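Local coordinates for glideosome-associated protein 50 (PDB 3TGH) that forms part of the glideosome complex that serves malaria-parasite gliding and host-cell invasion, and may help assemble and tether that complex at the inner membrane complex, at residues I193-D198 against D227-G232; I20-Y25 against V291-G296; K180-V185 against A322-V327. All coordinates share one frame; numbering follows the deposited sequence. Where two conformers were deposited one is given.

Interaction 1: residues I193-D198 against D227-G232; sequences IIVVGD and DLYISG
I193 and D227 open the pairing of two parallel strands with a two-bond exchange. The I193 N-H is received by D227 OD2 at 2.9 Å, on the lone pair facing away from the other carboxylate oxygen, while D227 N returns a bond to I193 O. D227 CG stands beside its own backbone N, anti to the carbonyl carbon (chi1 -64°), so carboxylate and D227 N can both serve I193. Parallel-strand bonding then alternates: V195 N donates to L228 O (2.9 Å), V195 O accepts from I230 N (2.8 Å), and G197 N reaches I230 O. Beyond the strands, G232 N donates to D198 O (2.9 Å) from a position tilted 20° out of the carbonyl plane.

Side chains alternate between the two faces. On one, I194 and I230 lie side by side, CG2 of I194 touching CD1 of I230 at 3.7 Å. On the other, Y229 crosses V195 obliquely, with CD1 3.7 Å from V195 CG1, and its OH comes to 3.8 Å from CA of G197, whose lack of a side chain leaves it room. That hydroxyl bonds to Q199 O.

D227 OD1 forms a salt bridge with K307. At the far end, D198 OD2 bonds both T82 N and ND1 of the metal ligand H233, making D198 a second-shell residue of the metal site.

Strands 192-196 and 228-231, joined through helices 211-216 and 218-223 in a beta-alpha-beta crossover, lie inside one sheet of the metallophosphoesterase fold, with strand 148-156 beside the former and strand 245-250 beside the latter.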
ATOM      1  N   ILE A 193      12.179   4.062   1.245  1.00 24.94           N
ATOM      2  CA  ILE A 193      10.952   4.775   0.857  1.00 24.88           C
ATOM      3  C   ILE A 193      10.052   3.802   0.108  1.00 25.93           C
ATOM      4  O   ILE A 193      10.463   3.210  -0.893  1.00 27.02           O
ATOM      5  CB  ILE A 193      11.232   6.012  -0.023  1.00 26.90           C
ATOM      6  CG1 ILE A 193      12.270   6.929   0.634  1.00 26.74           C
ATOM      7  CG2 ILE A 193       9.948   6.796  -0.275  1.00 24.71           C
ATOM      8  CD1 ILE A 193      12.748   8.046  -0.271  1.00 27.98           C
ATOM      9  N   ILE A 194       8.834   3.638   0.625  1.00 24.16           N
ATOM     10  CA  ILE A 194       7.846   2.710   0.096  1.00 23.25           C
ATOM     11  C   ILE A 194       6.574   3.490  -0.199  1.00 23.30           C
ATOM     12  O   ILE A 194       6.049   4.188   0.661  1.00 23.58           O
ATOM     13  CB  ILE A 194       7.527   1.574   1.108  1.00 24.09           C
ATOM     14  CG1 ILE A 194       8.785   0.749   1.414  1.00 31.22           C
ATOM     15  CG2 ILE A 194       6.406   0.650   0.587  1.00 21.25           C
ATOM     16  CD1 ILE A 194       9.635   1.328   2.532  1.00 38.52           C
ATOM     17  N   VAL A 195       6.078   3.373  -1.426  1.00 22.32           N
ATOM     18  CA  VAL A 195       4.851   4.044  -1.820  1.00 21.25           C
ATOM     19  C   VAL A 195       3.772   2.980  -2.051  1.00 22.19           C
ATOM     20  O   VAL A 195       4.058   1.905  -2.584  1.00 22.55           O
ATOM     21  CB  VAL A 195       5.068   4.901  -3.083  1.00 22.14           C
ATOM     22  CG1 VAL A 195       3.790   5.620  -3.486  1.00 21.69           C
ATOM     23  CG2 VAL A 195       6.211   5.911  -2.866  1.00 23.43           C
ATOM     24  N   VAL A 196       2.553   3.280  -1.612  1.00 20.71           N
ATOM     25  CA  VAL A 196       1.421   2.354  -1.673  1.00 20.64           C
ATOM     26  C   VAL A 196       0.252   3.042  -2.356  1.00 20.92           C
ATOM     27  O   VAL A 196      -0.111   4.164  -1.984  1.00 20.78           O
ATOM     28  CB  VAL A 196       0.985   1.944  -0.234  1.00 21.07           C
ATOM     29  CG1 VAL A 196      -0.235   1.028  -0.277  1.00 20.08           C
ATOM     30  CG2 VAL A 196       2.142   1.275   0.507  1.00 23.05           C
ATOM     31  N   GLY A 197      -0.342   2.392  -3.362  1.00 20.60           N
ATOM     32  CA  GLY A 197      -1.463   2.968  -4.088  1.00 20.98           C
ATOM     33  C   GLY A 197      -2.333   1.896  -4.715  1.00 22.84           C
ATOM     34  O   GLY A 197      -2.123   0.691  -4.485  1.00 22.75           O
ATOM     35  N   ASP A 198      -3.302   2.328  -5.513  1.00 20.91           N
ATOM     36  CA  ASP A 198      -4.226   1.401  -6.173  1.00 19.82           C
ATOM     37  C   ASP A 198      -3.690   0.970  -7.560  1.00 22.10           C
ATOM     38  O   ASP A 198      -3.355  -0.197  -7.771  1.00 21.53           O
ATOM     39  CB  ASP A 198      -5.617   2.029  -6.282  1.00 19.55           C
ATOM     40  CG  ASP A 198      -6.576   1.203  -7.128  1.00 23.07           C
ATOM     41  OD1 ASP A 198      -6.530  -0.041  -7.041  1.00 24.36           O
ATOM     42  OD2 ASP A 198      -7.392   1.796  -7.858  1.00 24.46           O
ATOM     43  N   ASP A 227      12.233   2.849  -3.222  1.00 29.05           N
ATOM     44  CA  ASP A 227      12.591   1.433  -3.260  1.00 29.71           C
ATOM     45  C   ASP A 227      11.491   0.574  -3.875  1.00 29.25           C
ATOM     46  O   ASP A 227      11.750  -0.210  -4.798  1.00 30.02           O
ATOM     47  CB  ASP A 227      12.910   0.943  -1.844  1.00 31.24           C
ATOM     48  CG  ASP A 227      14.130   1.625  -1.261  1.00 37.46           C
ATOM     49  OD1 ASP A 227      15.253   1.365  -1.748  1.00 42.28           O
ATOM     50  OD2 ASP A 227      13.970   2.431  -0.317  1.00 39.06           O
ATOM     51  N   LEU A 228      10.272   0.728  -3.358  1.00 26.80           N
ATOM     52  CA  LEU A 228       9.112  -0.069  -3.764  1.00 27.92           C
ATOM     53  C   LEU A 228       7.904   0.818  -4.050  1.00 27.33           C
ATOM     54  O   LEU A 228       7.589   1.709  -3.262  1.00 23.49           O
ATOM     55  CB  LEU A 228       8.684  -1.005  -2.638  1.00 29.51           C
ATOM     56  CG  LEU A 228       9.212  -2.425  -2.482  1.00 36.80           C
ATOM     57  CD1 LEU A 228      10.712  -2.484  -2.491  1.00 39.85           C
ATOM     58  CD2 LEU A 228       8.636  -2.994  -1.193  1.00 34.06           C
ATOM     59  N   TYR A 229       7.211   0.545  -5.152  1.00 22.50           N
ATOM     60  CA  TYR A 229       5.849   1.036  -5.330  1.00 20.97           C
ATOM     61  C   TYR A 229       4.941  -0.185  -5.311  1.00 20.81           C
ATOM     62  O   TYR A 229       5.020  -1.035  -6.191  1.00 23.95           O
ATOM     63  CB  TYR A 229       5.669   1.834  -6.633  1.00 23.35           C
ATOM     64  CG  TYR A 229       4.220   2.231  -6.889  1.00 23.51           C
ATOM     65  CD1 TYR A 229       3.465   2.852  -5.898  1.00 25.96           C
ATOM     66  CD2 TYR A 229       3.599   1.962  -8.097  1.00 24.43           C
ATOM     67  CE1 TYR A 229       2.143   3.201  -6.109  1.00 26.58           C
ATOM     68  CE2 TYR A 229       2.266   2.322  -8.325  1.00 24.72           C
ATOM     69  CZ  TYR A 229       1.542   2.933  -7.321  1.00 27.48           C
ATOM     70  OH  TYR A 229       0.226   3.289  -7.514  1.00 27.54           O
ATOM     71  N   ILE A 230       4.123  -0.285  -4.265  1.00 20.80           N
ATOM     72  CA  ILE A 230       3.211  -1.406  -4.062  1.00 21.72           C
ATOM     73  C   ILE A 230       1.804  -0.991  -4.480  1.00 22.83           C
ATOM     74  O   ILE A 230       1.251  -0.012  -3.960  1.00 22.47           O
ATOM     75  CB  ILE A 230       3.196  -1.862  -2.576  1.00 21.86           C
ATOM     76  CG1 ILE A 230       4.626  -2.123  -2.068  1.00 24.39           C
ATOM     77  CG2 ILE A 230       2.290  -3.103  -2.413  1.00 23.33           C
ATOM     78  CD1 ILE A 230       4.724  -2.404  -0.543  1.00 23.83           C
ATOM     79  N   SER A 231       1.235  -1.715  -5.440  1.00 21.38           N
ATOM     80  CA  SER A 231      -0.085  -1.398  -5.957  1.00 21.71           C
ATOM     81  C   SER A 231      -0.951  -2.651  -5.994  1.00 21.11           C
ATOM     82  O   SER A 231      -0.497  -3.750  -5.661  1.00 23.28           O
ATOM     83  CB  SER A 231       0.042  -0.774  -7.348  1.00 25.81           C
ATOM     84  OG  SER A 231       0.708  -1.656  -8.221  1.00 30.76           O
ATOM     85  N   GLY A 232      -2.209  -2.470  -6.368  1.00 21.58           N
ATOM     86  CA  GLY A 232      -3.163  -3.559  -6.471  1.00 22.75           C
ATOM     87  C   GLY A 232      -3.866  -3.422  -7.804  1.00 22.85           C
ATOM     88  O   GLY A 232      -3.209  -3.356  -8.842  1.00 23.40           O
TER

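Interaction 2: residues I20-Y25 against V291-G296; sequences ILNAKY and VSSKKG
Y25 OH and K294 O are joined by one water, which lies 2.7 Å from Y25 OH in the plane of the ring and donates to K294 O. The ring of Y25 dominates the rest of the contact. Its CG lies anti to the carbonyl carbon (chi1 -69°), on the side of the 293-296 connection. One ring face receives CA of G296, 3.6 Å from the ring centroid and 16° off the normal, a CH-pi contact. The opposite face carries CE of K24, from the same helix. The lack of a side chain on G296 lets the ring approach the backbone closely.

S293 O meets two carbons from the helix: CE1 of Y25 at 3.2 Å, approaching obliquely, and CD2 of L21 at 3.4 Å. Deeper in, N22 OD1 rests 3.5 Å from S293 CB; this oxygen is buried without a polar partner in the model. N22 ND2, by contrast, bonds G275 O and G253 O, which probably fixes the amide's rotation. S293 OG bonds I274 O. S292 OG, also bonded to D273 OD2, accepts from K294 N at 3.2 Å, forming an ST turn.

Residues 293-296 form the connection of the beta hairpin between strands 285-292 and 297-305. Helix 17-32 packs on this connection, and its N22 and Y25 also touch F276 of the adjacent strand 275-282.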
ATOM      1  N   ILE A  20     -11.481 -16.107   2.254  1.00 32.08           N
ATOM      2  CA  ILE A  20     -11.493 -16.784   3.549  1.00 33.53           C
ATOM      3  C   ILE A  20     -10.266 -17.689   3.706  1.00 33.21           C
ATOM      4  O   ILE A  20      -9.639 -17.715   4.769  1.00 30.91           O
ATOM      5  CB  ILE A  20     -12.785 -17.626   3.727  1.00 36.67           C
ATOM      6  CG1 ILE A  20     -14.039 -16.748   3.602  1.00 39.35           C
ATOM      7  CG2 ILE A  20     -12.789 -18.347   5.075  1.00 38.04           C
ATOM      8  CD1 ILE A  20     -14.091 -15.596   4.587  1.00 41.87           C
ATOM      9  N   LEU A  21      -9.931 -18.421   2.646  1.00 33.80           N
ATOM     10  CA  LEU A  21      -8.729 -19.253   2.633  1.00 34.56           C
ATOM     11  C   LEU A  21      -7.487 -18.378   2.789  1.00 33.24           C
ATOM     12  O   LEU A  21      -6.593 -18.691   3.569  1.00 31.59           O
ATOM     13  CB  LEU A  21      -8.658 -20.064   1.330  1.00 36.59           C
ATOM     14  CG  LEU A  21      -7.511 -21.067   1.171  1.00 39.49           C
ATOM     15  CD1 LEU A  21      -7.499 -22.069   2.318  1.00 41.14           C
ATOM     16  CD2 LEU A  21      -7.605 -21.783  -0.176  1.00 41.49           C
ATOM     17  N   ASN A  22      -7.448 -17.267   2.056  1.00 31.34           N
ATOM     18  CA  ASN A  22      -6.326 -16.341   2.119  1.00 29.87           C
ATOM     19  C   ASN A  22      -6.161 -15.751   3.523  1.00 29.18           C
ATOM     20  O   ASN A  22      -5.041 -15.640   4.023  1.00 28.40           O
ATOM     21  CB  ASN A  22      -6.498 -15.225   1.073  1.00 29.45           C
ATOM     22  CG  ASN A  22      -5.186 -14.592   0.663  1.00 31.89           C
ATOM     23  OD1 ASN A  22      -4.144 -15.241   0.666  1.00 31.12           O
ATOM     24  ND2 ASN A  22      -5.231 -13.315   0.292  1.00 33.11           N
ATOM     25  N   ALA A  23      -7.280 -15.400   4.158  1.00 28.78           N
ATOM     26  CA  ALA A  23      -7.277 -14.836   5.511  1.00 28.58           C
ATOM     27  C   ALA A  23      -6.639 -15.780   6.533  1.00 29.01           C
ATOM     28  O   ALA A  23      -5.940 -15.340   7.448  1.00 28.69           O
ATOM     29  CB  ALA A  23      -8.704 -14.474   5.941  1.00 27.45           C
ATOM     30  N   LYS A  24      -6.877 -17.074   6.368  1.00 29.48           N
ATOM     31  CA  LYS A  24      -6.293 -18.091   7.246  1.00 31.82           C
ATOM     32  C   LYS A  24      -4.763 -18.048   7.186  1.00 30.08           C
ATOM     33  O   LYS A  24      -4.094 -17.963   8.219  1.00 29.88           O
ATOM     34  CB  LYS A  24      -6.860 -19.471   6.871  1.00 34.82           C
ATOM     35  CG  LYS A  24      -6.081 -20.688   7.347  1.00 43.55           C
ATOM     36  CD  LYS A  24      -6.649 -21.957   6.701  1.00 47.77           C
ATOM     37  CE  LYS A  24      -5.598 -23.036   6.507  1.00 53.71           C
ATOM     38  NZ  LYS A  24      -6.148 -24.174   5.701  1.00 57.78           N
ATOM     39  N   TYR A  25      -4.211 -18.065   5.976  1.00 29.32           N
ATOM     40  CA  TYR A  25      -2.757 -18.000   5.803  1.00 27.86           C
ATOM     41  C   TYR A  25      -2.178 -16.646   6.196  1.00 26.86           C
ATOM     42  O   TYR A  25      -1.077 -16.575   6.735  1.00 28.09           O
ATOM     43  CB  TYR A  25      -2.370 -18.360   4.366  1.00 29.68           C
ATOM     44  CG  TYR A  25      -2.605 -19.822   4.050  1.00 31.10           C
ATOM     45  CD1 TYR A  25      -3.518 -20.219   3.080  1.00 32.09           C
ATOM     46  CD2 TYR A  25      -1.920 -20.811   4.744  1.00 33.54           C
ATOM     47  CE1 TYR A  25      -3.733 -21.573   2.808  1.00 36.58           C
ATOM     48  CE2 TYR A  25      -2.123 -22.158   4.478  1.00 34.95           C
ATOM     49  CZ  TYR A  25      -3.026 -22.534   3.513  1.00 37.34           C
ATOM     50  OH  TYR A  25      -3.212 -23.876   3.259  1.00 41.52           O
ATOM     51  N   VAL A 291       3.213 -14.906  -1.067  1.00 26.63           N
ATOM     52  CA  VAL A 291       2.590 -16.088  -0.493  1.00 28.16           C
ATOM     53  C   VAL A 291       1.319 -16.430  -1.249  1.00 28.56           C
ATOM     54  O   VAL A 291       0.451 -15.572  -1.449  1.00 28.16           O
ATOM     55  CB  VAL A 291       2.240 -15.872   0.998  1.00 27.89           C
ATOM     56  CG1 VAL A 291       1.610 -17.125   1.576  1.00 29.99           C
ATOM     57  CG2 VAL A 291       3.485 -15.472   1.784  1.00 28.15           C
ATOM     58  N   SER A 292       1.229 -17.681  -1.690  1.00 28.64           N
ATOM     59  CA  SER A 292       0.050 -18.190  -2.370  1.00 29.75           C
ATOM     60  C   SER A 292      -0.852 -18.941  -1.398  1.00 29.88           C
ATOM     61  O   SER A 292      -0.389 -19.801  -0.648  1.00 30.70           O
ATOM     62  CB  SER A 292       0.451 -19.124  -3.525  1.00 31.55           C
ATOM     63  OG  SER A 292      -0.658 -19.879  -3.963  1.00 33.92           O
ATOM     64  N   SER A 293      -2.146 -18.631  -1.451  1.00 30.18           N
ATOM     65  CA  SER A 293      -3.161 -19.282  -0.621  1.00 34.12           C
ATOM     66  C   SER A 293      -3.459 -20.725  -1.030  1.00 37.67           C
ATOM     67  O   SER A 293      -4.225 -21.412  -0.351  1.00 39.91           O
ATOM     68  CB  SER A 293      -4.471 -18.491  -0.672  1.00 35.65           C
ATOM     69  OG  SER A 293      -5.070 -18.569  -1.959  1.00 36.82           O
ATOM     70  N   LYS A 294      -2.874 -21.180  -2.135  1.00 38.60           N
ATOM     71  CA  LYS A 294      -3.104 -22.546  -2.609  1.00 43.21           C
ATOM     72  C   LYS A 294      -2.750 -23.531  -1.497  1.00 43.19           C
ATOM     73  O   LYS A 294      -3.559 -24.386  -1.143  1.00 44.40           O
ATOM     74  CB  LYS A 294      -2.283 -22.835  -3.870  1.00 45.16           C
ATOM     75  CG  LYS A 294      -2.959 -23.788  -4.847  1.00 53.32           C
ATOM     76  CD  LYS A 294      -3.755 -23.039  -5.913  1.00 56.49           C
ATOM     77  CE  LYS A 294      -2.865 -22.577  -7.057  1.00 57.56           C
ATOM     78  NZ  LYS A 294      -3.662 -22.125  -8.223  1.00 59.26           N
ATOM     79  N   LYS A 295      -1.548 -23.396  -0.940  1.00 41.42           N
ATOM     80  CA  LYS A 295      -1.155 -24.176   0.244  1.00 42.96           C
ATOM     81  C   LYS A 295      -0.265 -23.397   1.216  1.00 39.26           C
ATOM     82  O   LYS A 295       0.506 -23.984   1.976  1.00 36.58           O
ATOM     83  CB  LYS A 295      -0.509 -25.504  -0.170  1.00 46.28           C
ATOM     84  CG  LYS A 295       0.504 -25.421  -1.306  1.00 50.35           C
ATOM     85  CD  LYS A 295       1.019 -26.813  -1.701  1.00 55.65           C
ATOM     86  CE  LYS A 295      -0.068 -27.677  -2.351  1.00 59.96           C
ATOM     87  NZ  LYS A 295       0.417 -29.050  -2.682  1.00 63.71           N
ATOM     88  N   GLY A 296      -0.398 -22.071   1.209  1.00 35.87           N
ATOM     89  CA  GLY A 296       0.357 -21.210   2.123  1.00 34.56           C
ATOM     90  C   GLY A 296       1.850 -21.234   1.868  1.00 34.72           C
ATOM     91  O   GLY A 296       2.645 -21.096   2.788  1.00 34.17           O
TER
HETATM   92  O   HOH W   1      -4.637 -24.410   1.086  1.00 39.81           O

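Interaction 3: residues K180-V185 against A322-V327; sequences KSQLSV and AALPNV
V185 meets the 322-327 loop with every atom of its side chain. Its CB lies 3.8 Å from CD2 of L324. Beyond it, CG1, anti to the backbone N (chi1 172°), touches both CD2 (3.9 Å) and CG (4.0 Å) of L324, while CG2 reaches the same CD2 and, at 4.0 Å, CB of A323. The fork of V185 thus straddles one leucine methyl, and the two side chains cross at about a right angle. L324 also touches H129 and F131 of strand 128-136, so it lies between that strand and helix 169-189, touching both.

One helical turn earlier, the ring of P325 meets S181 and Q182. Its CD sits 3.8 Å from S181 CB, and its CG lies 4.0 Å from Q182 CG, across the stem of that side chain.

The polar ends on the helix find partners away from the loop: S181 OG bonds N177 O in the preceding helical turn, and Q182 NE2 bonds H129 ND1. No hydrogen bond joins the two segments, so the loop following helix 317-321 is held to this helix by methyl, methylene and proline-ring packing, whose fit depends on shape rather than on bond direction.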
ATOM      1  N   LYS A 180       4.834  15.541  -3.761  1.00 27.24           N
ATOM      2  CA  LYS A 180       6.145  16.114  -4.027  1.00 28.40           C
ATOM      3  C   LYS A 180       6.854  16.528  -2.737  1.00 29.51           C
ATOM      4  O   LYS A 180       8.056  16.298  -2.588  1.00 29.84           O
ATOM      5  CB  LYS A 180       6.044  17.299  -4.993  1.00 32.06           C
ATOM      6  CG  LYS A 180       5.674  16.888  -6.417  1.00 34.42           C
ATOM      7  CD  LYS A 180       5.387  18.101  -7.314  1.00 40.82           C
ATOM      8  CE  LYS A 180       5.075  17.669  -8.743  1.00 43.83           C
ATOM      9  NZ  LYS A 180       4.679  18.814  -9.629  1.00 45.64           N
ATOM     10  N   SER A 181       6.101  17.116  -1.812  1.00 28.94           N
ATOM     11  CA  SER A 181       6.634  17.513  -0.505  1.00 31.40           C
ATOM     12  C   SER A 181       7.073  16.294   0.302  1.00 28.46           C
ATOM     13  O   SER A 181       8.165  16.276   0.847  1.00 28.58           O
ATOM     14  CB  SER A 181       5.603  18.321   0.277  1.00 33.49           C
ATOM     15  OG  SER A 181       5.297  19.527  -0.398  1.00 40.11           O
ATOM     16  N   GLN A 182       6.227  15.267   0.358  1.00 26.14           N
ATOM     17  CA  GLN A 182       6.573  14.029   1.061  1.00 24.79           C
ATOM     18  C   GLN A 182       7.861  13.393   0.523  1.00 25.28           C
ATOM     19  O   GLN A 182       8.717  12.961   1.287  1.00 26.63           O
ATOM     20  CB  GLN A 182       5.424  13.021   0.958  1.00 25.05           C
ATOM     21  CG  GLN A 182       4.166  13.430   1.700  1.00 24.46           C
ATOM     22  CD  GLN A 182       2.932  12.675   1.246  1.00 24.75           C
ATOM     23  OE1 GLN A 182       2.847  12.240   0.094  1.00 26.26           O
ATOM     24  NE2 GLN A 182       1.955  12.538   2.139  1.00 23.04           N
ATOM     25  N   LEU A 183       7.996  13.320  -0.801  1.00 25.16           N
ATOM     26  CA  LEU A 183       9.172  12.699  -1.402  1.00 26.38           C
ATOM     27  C   LEU A 183      10.423  13.542  -1.166  1.00 28.82           C
ATOM     28  O   LEU A 183      11.505  13.000  -0.922  1.00 29.15           O
ATOM     29  CB  LEU A 183       8.952  12.461  -2.902  1.00 26.88           C
ATOM     30  CG  LEU A 183       7.926  11.373  -3.235  1.00 25.52           C
ATOM     31  CD1 LEU A 183       7.525  11.474  -4.724  1.00 28.11           C
ATOM     32  CD2 LEU A 183       8.443   9.985  -2.916  1.00 27.12           C
ATOM     33  N   SER A 184      10.268  14.863  -1.212  1.00 30.11           N
ATOM     34  CA  SER A 184      11.369  15.789  -0.932  1.00 32.17           C
ATOM     35  C   SER A 184      11.937  15.614   0.479  1.00 31.56           C
ATOM     36  O   SER A 184      13.150  15.695   0.679  1.00 33.27           O
ATOM     37  CB  SER A 184      10.906  17.233  -1.118  1.00 34.02           C
ATOM     38  OG  SER A 184      11.987  18.129  -0.948  1.00 44.62           O
ATOM     39  N   VAL A 185      11.060  15.375   1.447  1.00 29.15           N
ATOM     40  CA  VAL A 185      11.483  15.116   2.825  1.00 28.76           C
ATOM     41  C   VAL A 185      12.094  13.721   2.944  1.00 26.98           C
ATOM     42  O   VAL A 185      13.166  13.560   3.528  1.00 27.10           O
ATOM     43  CB  VAL A 185      10.320  15.282   3.820  1.00 28.12           C
ATOM     44  CG1 VAL A 185      10.722  14.810   5.222  1.00 28.31           C
ATOM     45  CG2 VAL A 185       9.859  16.737   3.856  1.00 31.06           C
ATOM     46  N   ALA A 322       9.505  19.095   9.536  1.00 24.51           N
ATOM     47  CA  ALA A 322       8.724  20.329   9.576  1.00 26.36           C
ATOM     48  C   ALA A 322       8.267  20.810   8.195  1.00 27.06           C
ATOM     49  O   ALA A 322       7.385  21.669   8.121  1.00 29.54           O
ATOM     50  CB  ALA A 322       9.505  21.439  10.294  1.00 27.72           C
ATOM     51  N   ALA A 323       8.848  20.265   7.124  1.00 26.62           N
ATOM     52  CA  ALA A 323       8.449  20.588   5.747  1.00 30.84           C
ATOM     53  C   ALA A 323       7.382  19.637   5.193  1.00 29.92           C
ATOM     54  O   ALA A 323       6.896  19.830   4.072  1.00 31.74           O
ATOM     55  CB  ALA A 323       9.669  20.577   4.826  1.00 33.28           C
ATOM     56  N   LEU A 324       7.021  18.610   5.956  1.00 27.01           N
ATOM     57  CA  LEU A 324       5.969  17.688   5.523  1.00 27.25           C
ATOM     58  C   LEU A 324       4.623  18.404   5.483  1.00 28.38           C
ATOM     59  O   LEU A 324       4.371  19.301   6.285  1.00 27.22           O
ATOM     60  CB  LEU A 324       5.871  16.469   6.445  1.00 27.24           C
ATOM     61  CG  LEU A 324       6.935  15.380   6.337  1.00 27.60           C
ATOM     62  CD1 LEU A 324       6.858  14.476   7.574  1.00 27.30           C
ATOM     63  CD2 LEU A 324       6.790  14.564   5.053  1.00 25.04           C
ATOM     64  N   PRO A 325       3.750  18.015   4.541  1.00 29.03           N
ATOM     65  CA  PRO A 325       2.427  18.618   4.503  1.00 29.14           C
ATOM     66  C   PRO A 325       1.568  18.124   5.659  1.00 30.69           C
ATOM     67  O   PRO A 325       1.735  16.985   6.108  1.00 27.51           O
ATOM     68  CB  PRO A 325       1.860  18.134   3.166  1.00 29.16           C
ATOM     69  CG  PRO A 325       2.565  16.867   2.901  1.00 30.11           C
ATOM     70  CD  PRO A 325       3.941  17.029   3.462  1.00 30.78           C
ATOM     71  N   ASN A 326       0.671  18.979   6.140  1.00 32.87           N
ATOM     72  CA  ASN A 326      -0.255  18.592   7.202  0.50 35.21           C
ATOM     73  C   ASN A 326      -1.167  17.479   6.702  1.00 36.59           C
ATOM     74  O   ASN A 326      -1.589  17.488   5.542  1.00 36.29           O
ATOM     75  CB  ASN A 326      -1.088  19.790   7.673  0.50 37.16           C
ATOM     76  CG  ASN A 326      -0.253  20.833   8.388  0.50 36.70           C
ATOM     77  OD1 ASN A 326       0.972  20.732   8.432  0.50 38.94           O
ATOM     78  ND2 ASN A 326      -0.911  21.838   8.954  0.50 39.79           N
ATOM     79  N   VAL A 327      -1.449  16.506   7.561  1.00 36.80           N
ATOM     80  CA  VAL A 327      -2.370  15.437   7.202  1.00 40.31           C
ATOM     81  C   VAL A 327      -3.747  15.840   7.698  1.00 40.69           C
ATOM     82  O   VAL A 327      -4.050  15.728   8.889  1.00 43.62           O
ATOM     83  CB  VAL A 327      -1.938  14.072   7.781  1.00 42.53           C
ATOM     84  CG1 VAL A 327      -3.022  13.014   7.539  1.00 42.34           C
ATOM     85  CG2 VAL A 327      -0.626  13.637   7.140  1.00 43.36           C
TER

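Interaction 1 belongs to the core, its centre about 5 Å from that of the chain, and rests mainly on backbone hydrogen bonds, with its C-terminal end next to a metal ligand. Interactions 2 and 3 are partly buried, on opposite sides of the chain's centre with their own centres about 37 Å apart, and neither has a direct hydrogen bond across it. Interaction 2 combines an aromatic face with a bridging water; interaction 3 is in the main carbon-to-carbon packing. Interactions 1 and 3 draw on consecutive elements, helix 169-189 and strand 192-196. Interaction 2 instead involves the other of the two mixed sheets, and its hairpin lies well away from the metal site.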